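Local coordinates for protein mannitol dehydrogenase (Helicobacter pylori, PDB 3TWO) that probably catalyses the reversible, NADP(H)-dependent reduction of cinnamaldehyde-type substrates to their alcohols, as a zinc-containing cinnamyl-alcohol dehydrogenase of the medium-chain family, at residues I46-K54 with V264-A272; F185-K194 with K212-V221. All coordinates share one frame; numbering follows the deposited sequence.

Contact 1 of 2, residues I46-K54 with V264-A272; sequences IHSAYSEWK and VGLPPVEVA. With NDP (NADPH dihydro-nicotinamide-adenine-dinucleotide phosphate), chain F.
The indole of Trp53 gives its N-H to the carbonyl of Leu266, with NE1 2.9 Å from O, nearly straight at 167°. The acceptor lies in the indole plane, but NE1 stands 45° out of the carbonyl plane. The CB of Trp53 points away from the loop, but with CG anti to the carbonyl carbon (chi1 -68°) the indole swings back. The same oxygen of Leu266 sits over one face of the His47 ring, and CZ2 of Trp53 packs against Leu266 CB at 3.7 Å. Further along, Val269 N donates to Glu52 O over 3.0 Å. Between these two bonds Pro268 lies alongside Glu52, its CG 3.8 Å from OE1. The contact spans the cleft of a medium-chain dehydrogenase, joining the catalytic domain to the loop after strand 259-263 of the Rossmann domain, with the nicotinamide ribose held between them: His47 NE2 (2.7 Å) and Leu266 N (2.9 Å) both hydrogen-bond to O3D of NADPH. His47 ND1 donates to Glu52 OE1 at 2.8 Å, which, with the NE2 bond, helps to set the rotation of the imidazole. The Schellman turn at Ser51, which ends helix 43-49, brings Glu52 back beside His47. Phe278 of the second subunit meets the Trp53 ring edge-to-face.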
loop_
_atom_site.group_PDB
_atom_site.type_symbol
_atom_site.label_atom_id
_atom_site.label_comp_id
_atom_site.label_asym_id
_atom_site.label_seq_id
_atom_site.Cartn_x
_atom_site.Cartn_y
_atom_site.Cartn_z
ATOM N N ILE B 46 21.714 8.813 -12.072
ATOM C CA ILE B 46 21.250 9.528 -13.241
ATOM C C ILE B 46 20.064 10.427 -12.858
ATOM O O ILE B 46 20.033 11.607 -13.278
ATOM C CB ILE B 46 20.743 8.543 -14.318
ATOM C CG1 ILE B 46 21.847 7.566 -14.719
ATOM C CG2 ILE B 46 20.221 9.331 -15.541
ATOM C CD1 ILE B 46 21.344 6.417 -15.635
ATOM N N HIS B 47 19.093 9.866 -12.109
ATOM C CA HIS B 47 17.954 10.636 -11.609
ATOM C C HIS B 47 18.490 11.877 -10.838
ATOM O O HIS B 47 17.958 13.014 -11.016
ATOM C CB HIS B 47 17.084 9.810 -10.649
ATOM C CG HIS B 47 16.347 8.642 -11.275
ATOM N ND1 HIS B 47 15.521 8.771 -12.378
ATOM C CD2 HIS B 47 16.255 7.330 -10.898
ATOM C CE1 HIS B 47 14.980 7.591 -12.683
ATOM N NE2 HIS B 47 15.370 6.715 -11.769
ATOM N N SER B 48 19.559 11.693 -10.039
ATOM C CA SER B 48 20.053 12.829 -9.240
ATOM C C SER B 48 20.795 13.792 -10.130
ATOM O O SER B 48 20.500 15.020 -10.109
ATOM C CB SER B 48 20.957 12.420 -8.070
ATOM O OG SER B 48 20.406 11.315 -7.373
ATOM N N ALA B 49 21.699 13.250 -10.947
ATOM C CA ALA B 49 22.525 14.076 -11.869
ATOM C C ALA B 49 21.670 14.987 -12.729
ATOM O O ALA B 49 22.060 16.150 -13.024
ATOM C CB ALA B 49 23.401 13.202 -12.761
ATOM N N TYR B 50 20.491 14.476 -13.125
ATOM C CA TYR B 50 19.665 15.220 -14.018
ATOM C C TYR B 50 18.560 15.958 -13.319
ATOM O O TYR B 50 17.704 16.469 -13.976
ATOM C CB TYR B 50 19.086 14.264 -15.053
ATOM C CG TYR B 50 20.139 13.739 -15.997
ATOM C CD1 TYR B 50 19.857 12.685 -16.878
ATOM C CD2 TYR B 50 21.436 14.313 -16.015
ATOM C CE1 TYR B 50 20.853 12.191 -17.759
ATOM C CE2 TYR B 50 22.442 13.841 -16.916
ATOM C CZ TYR B 50 22.140 12.793 -17.757
ATOM O OH TYR B 50 23.115 12.359 -18.609
ATOM N N SER B 51 18.539 15.967 -11.984
ATOM C CA SER B 51 17.450 16.672 -11.288
ATOM C C SER B 51 16.048 16.130 -11.628
ATOM O O SER B 51 15.122 16.897 -11.841
ATOM C CB SER B 51 17.525 18.200 -11.579
ATOM O OG SER B 51 18.762 18.690 -11.022
ATOM N N GLU B 52 15.887 14.814 -11.651
ATOM C CA GLU B 52 14.604 14.219 -12.076
ATOM C C GLU B 52 13.664 14.092 -10.908
ATOM O O GLU B 52 12.455 13.894 -11.086
ATOM C CB GLU B 52 14.842 12.853 -12.782
ATOM C CG GLU B 52 15.383 13.098 -14.215
ATOM C CD GLU B 52 15.795 11.823 -15.001
ATOM O OE1 GLU B 52 15.813 10.686 -14.464
ATOM O OE2 GLU B 52 16.130 11.982 -16.189
ATOM N N TRP B 53 14.230 14.159 -9.704
ATOM C CA TRP B 53 13.458 14.010 -8.468
ATOM C C TRP B 53 13.225 15.352 -7.789
ATOM O O TRP B 53 12.210 15.566 -7.176
ATOM C CB TRP B 53 14.213 13.161 -7.489
ATOM C CG TRP B 53 14.368 11.717 -7.871
ATOM C CD1 TRP B 53 13.579 10.979 -8.733
ATOM C CD2 TRP B 53 15.357 10.835 -7.356
ATOM N NE1 TRP B 53 14.048 9.650 -8.793
ATOM C CE2 TRP B 53 15.128 9.535 -7.944
ATOM C CE3 TRP B 53 16.419 10.997 -6.458
ATOM C CZ2 TRP B 53 15.947 8.416 -7.660
ATOM C CZ3 TRP B 53 17.239 9.846 -6.155
ATOM C CH2 TRP B 53 16.969 8.579 -6.760
ATOM N N LYS B 54 14.251 16.195 -7.858
ATOM C CA LYS B 54 14.306 17.483 -7.238
ATOM C C LYS B 54 15.503 18.247 -7.875
ATOM O O LYS B 54 16.266 17.700 -8.661
ATOM C CB LYS B 54 14.541 17.323 -5.720
ATOM C CG LYS B 54 15.886 16.652 -5.395
ATOM C CD LYS B 54 16.108 16.520 -3.887
ATOM C CE LYS B 54 17.452 15.903 -3.661
ATOM N NZ LYS B 54 17.296 14.720 -2.777
ATOM N N VAL B 264 10.554 -0.332 -5.121
ATOM C CA VAL B 264 11.858 0.329 -4.945
ATOM C C VAL B 264 12.201 1.321 -6.041
ATOM O O VAL B 264 12.947 2.273 -5.784
ATOM C CB VAL B 264 13.006 -0.695 -4.805
ATOM C CG1 VAL B 264 12.713 -1.599 -3.533
ATOM C CG2 VAL B 264 13.120 -1.525 -6.068
ATOM N N GLY B 265 11.660 1.111 -7.246
ATOM C CA GLY B 265 11.973 1.981 -8.378
ATOM C C GLY B 265 11.400 3.399 -8.256
ATOM O O GLY B 265 10.296 3.630 -7.690
ATOM N N LEU B 266 12.129 4.365 -8.793
ATOM C CA LEU B 266 11.856 5.775 -8.461
ATOM C C LEU B 266 11.860 6.639 -9.736
ATOM O O LEU B 266 12.865 7.324 -10.057
ATOM C CB LEU B 266 12.944 6.206 -7.503
ATOM C CG LEU B 266 12.723 6.778 -6.126
ATOM C CD1 LEU B 266 11.293 6.684 -5.562
ATOM C CD2 LEU B 266 13.757 6.148 -5.242
ATOM N N PRO B 267 10.747 6.590 -10.505
ATOM C CA PRO B 267 10.784 7.344 -11.776
ATOM C C PRO B 267 10.849 8.845 -11.546
ATOM O O PRO B 267 10.753 9.307 -10.393
ATOM C CB PRO B 267 9.452 6.982 -12.467
ATOM C CG PRO B 267 8.919 5.771 -11.708
ATOM C CD PRO B 267 9.438 5.930 -10.290
ATOM N N PRO B 268 11.070 9.620 -12.629
ATOM C CA PRO B 268 11.127 11.080 -12.391
ATOM C C PRO B 268 9.797 11.500 -11.786
ATOM O O PRO B 268 8.751 10.904 -12.149
ATOM C CB PRO B 268 11.298 11.668 -13.791
ATOM C CG PRO B 268 12.013 10.519 -14.608
ATOM C CD PRO B 268 11.507 9.211 -13.989
ATOM N N VAL B 269 9.815 12.523 -10.924
ATOM C CA VAL B 269 8.671 12.846 -10.115
ATOM C C VAL B 269 7.505 13.253 -10.971
ATOM O O VAL B 269 6.390 12.943 -10.656
ATOM C CB VAL B 269 8.918 13.919 -9.005
ATOM C CG1 VAL B 269 9.809 13.366 -7.926
ATOM C CG2 VAL B 269 9.416 15.243 -9.561
ATOM N N GLU B 270 7.756 13.892 -12.097
ATOM C CA GLU B 270 6.611 14.348 -12.865
ATOM C C GLU B 270 5.847 13.187 -13.520
ATOM O O GLU B 270 4.723 13.405 -13.912
ATOM C CB GLU B 270 7.029 15.399 -13.914
ATOM C CG GLU B 270 7.978 14.787 -14.952
ATOM C CD GLU B 270 8.211 15.682 -16.144
ATOM O OE1 GLU B 270 8.178 15.159 -17.299
ATOM O OE2 GLU B 270 8.419 16.917 -15.924
ATOM N N VAL B 271 6.432 11.988 -13.662
ATOM C CA VAL B 271 5.741 10.858 -14.290
ATOM C C VAL B 271 5.552 9.676 -13.328
ATOM O O VAL B 271 5.013 8.639 -13.715
ATOM C CB VAL B 271 6.435 10.337 -15.605
ATOM C CG1 VAL B 271 6.684 11.502 -16.625
ATOM C CG2 VAL B 271 7.770 9.577 -15.279
ATOM N N ALA B 272 5.945 9.838 -12.068
ATOM C CA ALA B 272 5.886 8.719 -11.118
ATOM C C ALA B 272 4.444 8.341 -10.730
ATOM O O ALA B 272 3.609 9.192 -10.526
ATOM C CB ALA B 272 6.717 8.977 -9.912
HETATM P PA NDP F . 18.685 0.424 -14.415
HETATM O O1A NDP F . 18.252 1.145 -15.622
HETATM O O2A NDP F . 19.642 -0.826 -14.374
HETATM O O5B NDP F . 17.498 -0.673 -14.633
HETATM C C5B NDP F . 16.062 -0.268 -14.952
HETATM C C4B NDP F . 15.420 -1.410 -15.731
HETATM O O4B NDP F . 13.946 -1.323 -15.914
HETATM C C3B NDP F . 16.061 -1.474 -17.136
HETATM O O3B NDP F . 16.404 -2.886 -17.404
HETATM C C2B NDP F . 14.904 -0.994 -18.055
HETATM O O2B NDP F . 15.079 -1.673 -19.313
HETATM C C1B NDP F . 13.662 -1.591 -17.352
HETATM N N9A NDP F . 12.433 -0.786 -17.540
HETATM C C8A NDP F . 12.394 0.557 -17.698
HETATM N N7A NDP F . 11.117 0.896 -17.776
HETATM C C5A NDP F . 10.368 -0.198 -17.670
HETATM C C6A NDP F . 9.004 -0.426 -17.684
HETATM N N6A NDP F . 8.070 0.575 -17.842
HETATM N N1A NDP F . 8.613 -1.689 -17.562
HETATM C C2A NDP F . 9.441 -2.697 -17.394
HETATM N N3A NDP F . 10.739 -2.509 -17.362
HETATM C C4A NDP F . 11.213 -1.261 -17.515
HETATM O O3 NDP F . 18.044 0.854 -13.037
HETATM P PN NDP F . 18.492 0.408 -11.647
HETATM O O1N NDP F . 18.229 -1.030 -11.409
HETATM O O2N NDP F . 19.880 0.927 -11.189
HETATM O O5D NDP F . 17.503 1.253 -10.759
HETATM C C5D NDP F . 16.032 1.174 -11.086
HETATM C C4D NDP F . 15.225 2.258 -10.254
HETATM O O4D NDP F . 15.486 1.866 -8.893
HETATM C C3D NDP F . 15.700 3.729 -10.405
HETATM O O3D NDP F . 14.527 4.589 -10.410
HETATM C C2D NDP F . 16.585 3.893 -9.148
HETATM O O2D NDP F . 16.600 5.216 -8.738
HETATM C C1D NDP F . 15.767 3.067 -8.128
HETATM N N1N NDP F . 16.511 2.720 -6.870
HETATM C C2N NDP F . 15.814 2.806 -5.644
HETATM C C3N NDP F . 16.446 2.496 -4.451
HETATM C C7N NDP F . 15.634 2.517 -3.157
HETATM O O7N NDP F . 14.397 2.410 -3.183
HETATM N N7N NDP F . 16.355 2.388 -2.049
HETATM C C4N NDP F . 17.813 2.132 -4.463
HETATM C C5N NDP F . 18.520 2.002 -5.694
HETATM C C6N NDP F . 17.892 2.302 -6.885
HETATM P P2B NDP F . 14.888 -0.976 -20.700
HETATM O O1X NDP F . 16.240 -1.385 -21.533
HETATM O O2X NDP F . 13.598 -1.362 -21.281
HETATM O O3X NDP F . 14.989 0.592 -20.462
#

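Contact 2 of 2, residues F185-K194 with K212-V221; sequences FGGLGSMAVK and KKQDALSMGV. With NDP (NADPH dihydro-nicotinamide-adenine-dinucleotide phosphate), chain F.
Phe185 reaches from the turn before helix 187-198 to helix 213-218 and the turn that follows, where its ring meets Met219 and Ala216. Its CG stands anti to the backbone N (chi1 -173°), which sends the phenyl group toward the second helix. Met219 approaches from the opposite direction in a Met-aromatic contact: SD lies in plane at the ring edge, 3.8 Å from Phe185 CZ. Ala216 CB packs 3.9 Å from Phe185 CE2. The Met219 chain, extended beyond CG, also runs past Val193, whose CG1 touches Met219 CB at 3.8 Å and Val221 CG2 at 3.5 Å. The aliphatic part of Lys212 crosses Phe185 at a slant, CB touching CE2 and CD2, and a bend at chi3 (-64°) lets NZ donate to Phe185 O over 2.8 Å. Lys336 O is a second acceptor for that ammonium group, while Val205 of strand 202-206 adds to the apolar surround of Phe185 and Val193. Gly187 N and Leu188 N, at the start of the helix, each donate over 2.7 Å to the pyrophosphate, to O2A and O1N. This glycine-rich strand-turn-helix, with its amides on the dinucleotide, is the hallmark of the Rossmann fold.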
loop_
_atom_site.group_PDB
_atom_site.type_symbol
_atom_site.label_atom_id
_atom_site.label_comp_id
_atom_site.label_asym_id
_atom_site.label_seq_id
_atom_site.Cartn_x
_atom_site.Cartn_y
_atom_site.Cartn_z
ATOM N N PHE B 185 14.190 -5.303 -15.557
ATOM C CA PHE B 185 15.230 -6.326 -15.490
ATOM C C PHE B 185 16.595 -5.702 -15.722
ATOM O O PHE B 185 17.291 -6.059 -16.678
ATOM C CB PHE B 185 14.926 -7.461 -16.502
ATOM C CG PHE B 185 15.843 -8.666 -16.413
ATOM C CD1 PHE B 185 16.212 -9.215 -15.167
ATOM C CD2 PHE B 185 16.266 -9.320 -17.592
ATOM C CE1 PHE B 185 17.024 -10.403 -15.086
ATOM C CE2 PHE B 185 17.095 -10.460 -17.526
ATOM C CZ PHE B 185 17.448 -11.018 -16.246
ATOM N N GLY B 186 16.964 -4.773 -14.834
ATOM C CA GLY B 186 18.197 -3.995 -14.996
ATOM C C GLY B 186 19.165 -4.322 -13.869
ATOM O O GLY B 186 19.343 -5.495 -13.497
ATOM N N GLY B 187 19.804 -3.297 -13.323
ATOM C CA GLY B 187 20.755 -3.517 -12.186
ATOM C C GLY B 187 20.086 -4.077 -10.947
ATOM O O GLY B 187 20.460 -5.159 -10.477
ATOM N N LEU B 188 19.092 -3.372 -10.403
ATOM C CA LEU B 188 18.367 -3.900 -9.253
ATOM C C LEU B 188 17.610 -5.193 -9.639
ATOM O O LEU B 188 17.666 -6.202 -8.905
ATOM C CB LEU B 188 17.415 -2.855 -8.648
ATOM C CG LEU B 188 18.043 -1.979 -7.572
ATOM C CD1 LEU B 188 19.176 -1.095 -8.149
ATOM C CD2 LEU B 188 16.897 -1.083 -6.935
ATOM N N GLY B 189 16.962 -5.178 -10.803
ATOM C CA GLY B 189 16.141 -6.307 -11.221
ATOM C C GLY B 189 16.882 -7.628 -11.216
ATOM O O GLY B 189 16.412 -8.623 -10.673
ATOM N N SER B 190 18.025 -7.671 -11.884
ATOM C CA SER B 190 18.823 -8.894 -11.905
ATOM C C SER B 190 19.298 -9.319 -10.497
ATOM O O SER B 190 19.359 -10.521 -10.203
ATOM C CB SER B 190 20.033 -8.735 -12.854
ATOM O OG SER B 190 20.896 -7.748 -12.336
ATOM N N MET B 191 19.675 -8.381 -9.625
ATOM C CA MET B 191 19.944 -8.807 -8.208
ATOM C C MET B 191 18.698 -9.462 -7.544
ATOM O O MET B 191 18.816 -10.494 -6.845
ATOM C CB MET B 191 20.440 -7.624 -7.342
ATOM C CG MET B 191 21.840 -7.178 -7.699
ATOM S SD MET B 191 23.010 -8.545 -7.887
ATOM C CE MET B 191 23.075 -9.341 -6.279
ATOM N N ALA B 192 17.522 -8.849 -7.740
ATOM C CA ALA B 192 16.214 -9.380 -7.151
ATOM C C ALA B 192 15.980 -10.795 -7.671
ATOM O O ALA B 192 15.638 -11.720 -6.914
ATOM C CB ALA B 192 15.022 -8.526 -7.611
ATOM N N VAL B 193 16.142 -10.952 -8.990
ATOM C CA VAL B 193 16.082 -12.278 -9.607
ATOM C C VAL B 193 17.029 -13.318 -8.953
ATOM O O VAL B 193 16.602 -14.402 -8.581
ATOM C CB VAL B 193 16.306 -12.214 -11.143
ATOM C CG1 VAL B 193 16.542 -13.684 -11.707
ATOM C CG2 VAL B 193 15.103 -11.600 -11.848
ATOM N N LYS B 194 18.313 -12.978 -8.803
ATOM C CA LYS B 194 19.263 -13.895 -8.211
ATOM C C LYS B 194 18.932 -14.264 -6.774
ATOM O O LYS B 194 18.974 -15.439 -6.423
ATOM C CB LYS B 194 20.694 -13.366 -8.302
ATOM C CG LYS B 194 21.176 -13.316 -9.761
ATOM C CD LYS B 194 22.224 -12.214 -9.952
ATOM C CE LYS B 194 23.022 -12.401 -11.224
ATOM N NZ LYS B 194 24.228 -13.190 -10.926
ATOM N N LYS B 212 17.040 -9.601 -23.242
ATOM C CA LYS B 212 17.768 -10.320 -22.188
ATOM C C LYS B 212 17.033 -11.568 -21.668
ATOM O O LYS B 212 17.345 -12.073 -20.601
ATOM C CB LYS B 212 18.095 -9.348 -21.044
ATOM C CG LYS B 212 18.870 -8.119 -21.573
ATOM C CD LYS B 212 19.248 -7.086 -20.484
ATOM C CE LYS B 212 18.043 -6.455 -19.842
ATOM N NZ LYS B 212 18.472 -5.218 -19.049
ATOM N N LYS B 213 16.067 -12.071 -22.429
ATOM C CA LYS B 213 15.327 -13.259 -21.994
ATOM C C LYS B 213 16.267 -14.460 -21.711
ATOM O O LYS B 213 16.121 -15.116 -20.694
ATOM C CB LYS B 213 14.276 -13.635 -23.034
ATOM C CG LYS B 213 13.643 -14.944 -22.795
ATOM C CD LYS B 213 12.365 -15.087 -23.556
ATOM C CE LYS B 213 11.590 -16.352 -23.010
ATOM N NZ LYS B 213 10.566 -16.681 -23.989
ATOM N N GLN B 214 17.231 -14.721 -22.598
ATOM C CA GLN B 214 18.227 -15.777 -22.379
ATOM C C GLN B 214 19.007 -15.587 -21.106
ATOM O O GLN B 214 19.271 -16.559 -20.430
ATOM C CB GLN B 214 19.236 -15.901 -23.543
ATOM C CG GLN B 214 18.656 -16.642 -24.794
ATOM C CD GLN B 214 17.894 -17.979 -24.441
ATOM O OE1 GLN B 214 16.683 -18.074 -24.684
ATOM N NE2 GLN B 214 18.591 -18.958 -23.847
ATOM N N ASP B 215 19.397 -14.361 -20.777
ATOM C CA ASP B 215 20.060 -14.177 -19.466
ATOM C C ASP B 215 19.082 -14.480 -18.320
ATOM O O ASP B 215 19.484 -15.063 -17.324
ATOM C CB ASP B 215 20.673 -12.801 -19.266
ATOM C CG ASP B 215 21.445 -12.326 -20.469
ATOM O OD1 ASP B 215 22.670 -12.559 -20.568
ATOM O OD2 ASP B 215 20.810 -11.725 -21.330
ATOM N N ALA B 216 17.805 -14.126 -18.483
ATOM C CA ALA B 216 16.797 -14.454 -17.449
ATOM C C ALA B 216 16.746 -15.974 -17.242
ATOM O O ALA B 216 16.888 -16.466 -16.127
ATOM C CB ALA B 216 15.455 -13.948 -17.844
ATOM N N LEU B 217 16.608 -16.701 -18.341
ATOM C CA LEU B 217 16.509 -18.157 -18.294
ATOM C C LEU B 217 17.742 -18.749 -17.662
ATOM O O LEU B 217 17.670 -19.640 -16.821
ATOM C CB LEU B 217 16.258 -18.740 -19.714
ATOM C CG LEU B 217 14.901 -18.431 -20.379
ATOM C CD1 LEU B 217 14.931 -19.026 -21.827
ATOM C CD2 LEU B 217 13.775 -19.120 -19.614
ATOM N N SER B 218 18.877 -18.174 -17.998
ATOM C CA SER B 218 20.123 -18.664 -17.479
ATOM C C SER B 218 20.191 -18.443 -15.941
ATOM O O SER B 218 20.826 -19.207 -15.210
ATOM C CB SER B 218 21.226 -17.911 -18.186
ATOM O OG SER B 218 22.429 -18.425 -17.762
ATOM N N MET B 219 19.535 -17.393 -15.470
ATOM C CA MET B 219 19.408 -17.151 -14.023
ATOM C C MET B 219 18.375 -18.049 -13.287
ATOM O O MET B 219 18.250 -17.952 -12.058
ATOM C CB MET B 219 19.058 -15.700 -13.760
ATOM C CG MET B 219 20.215 -14.775 -14.039
ATOM S SD MET B 219 19.659 -13.059 -13.962
ATOM C CE MET B 219 20.960 -12.358 -14.979
ATOM N N GLY B 220 17.625 -18.877 -14.011
ATOM C CA GLY B 220 16.652 -19.749 -13.387
ATOM C C GLY B 220 15.205 -19.188 -13.388
ATOM O O GLY B 220 14.333 -19.717 -12.706
ATOM N N VAL B 221 14.969 -18.110 -14.136
ATOM C CA VAL B 221 13.646 -17.501 -14.248
ATOM C C VAL B 221 12.726 -18.461 -14.962
ATOM O O VAL B 221 13.150 -19.121 -15.947
ATOM C CB VAL B 221 13.732 -16.186 -15.018
ATOM C CG1 VAL B 221 12.353 -15.659 -15.358
ATOM C CG2 VAL B 221 14.484 -15.166 -14.147
HETATM P PA NDP F . 18.685 0.424 -14.415
HETATM O O1A NDP F . 18.252 1.145 -15.622
HETATM O O2A NDP F . 19.642 -0.826 -14.374
HETATM O O5B NDP F . 17.498 -0.673 -14.633
HETATM C C5B NDP F . 16.062 -0.268 -14.952
HETATM C C4B NDP F . 15.420 -1.410 -15.731
HETATM O O4B NDP F . 13.946 -1.323 -15.914
HETATM C C3B NDP F . 16.061 -1.474 -17.136
HETATM O O3B NDP F . 16.404 -2.886 -17.404
HETATM C C2B NDP F . 14.904 -0.994 -18.055
HETATM O O2B NDP F . 15.079 -1.673 -19.313
HETATM C C1B NDP F . 13.662 -1.591 -17.352
HETATM N N9A NDP F . 12.433 -0.786 -17.540
HETATM C C8A NDP F . 12.394 0.557 -17.698
HETATM N N7A NDP F . 11.117 0.896 -17.776
HETATM C C5A NDP F . 10.368 -0.198 -17.670
HETATM C C6A NDP F . 9.004 -0.426 -17.684
HETATM N N6A NDP F . 8.070 0.575 -17.842
HETATM N N1A NDP F . 8.613 -1.689 -17.562
HETATM C C2A NDP F . 9.441 -2.697 -17.394
HETATM N N3A NDP F . 10.739 -2.509 -17.362
HETATM C C4A NDP F . 11.213 -1.261 -17.515
HETATM O O3 NDP F . 18.044 0.854 -13.037
HETATM P PN NDP F . 18.492 0.408 -11.647
HETATM O O1N NDP F . 18.229 -1.030 -11.409
HETATM O O2N NDP F . 19.880 0.927 -11.189
HETATM O O5D NDP F . 17.503 1.253 -10.759
HETATM C C5D NDP F . 16.032 1.174 -11.086
HETATM C C4D NDP F . 15.225 2.258 -10.254
HETATM O O4D NDP F . 15.486 1.866 -8.893
HETATM C C3D NDP F . 15.700 3.729 -10.405
HETATM O O3D NDP F . 14.527 4.589 -10.410
HETATM C C2D NDP F . 16.585 3.893 -9.148
HETATM O O2D NDP F . 16.600 5.216 -8.738
HETATM C C1D NDP F . 15.767 3.067 -8.128
HETATM N N1N NDP F . 16.511 2.720 -6.870
HETATM C C2N NDP F . 15.814 2.806 -5.644
HETATM C C3N NDP F . 16.446 2.496 -4.451
HETATM C C7N NDP F . 15.634 2.517 -3.157
HETATM O O7N NDP F . 14.397 2.410 -3.183
HETATM N N7N NDP F . 16.355 2.388 -2.049
HETATM C C4N NDP F . 17.813 2.132 -4.463
HETATM C C5N NDP F . 18.520 2.002 -5.694
HETATM C C6N NDP F . 17.892 2.302 -6.885
HETATM P P2B NDP F . 14.888 -0.976 -20.700
HETATM O O1X NDP F . 16.240 -1.385 -21.533
HETATM O O2X NDP F . 13.598 -1.362 -21.281
HETATM O O3X NDP F . 14.989 0.592 -20.462
#

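From the N terminus, the chain passes through 46-54, at the end of helix 43-49 in the GroES-like part; its pairing with 264-272 in contact 1 closes a loop of 209 residues. Nested within that loop is contact 2, which closes only 17 residues, including strand 202-206, between 185-194 and 212-221. The long closure ties the two domains across the cofactor cleft; the short one joins helices 187-198 and 213-218, successive helices beside the parallel sheet of the Rossmann domain. Their centres are 23 Å apart, yet both touch NADPH, contact 1 mainly at the nicotinamide ribose and contact 2 mainly at the pyrophosphate, and Val264 CG2 packs on Leu188 CD2 at 3.9 Å.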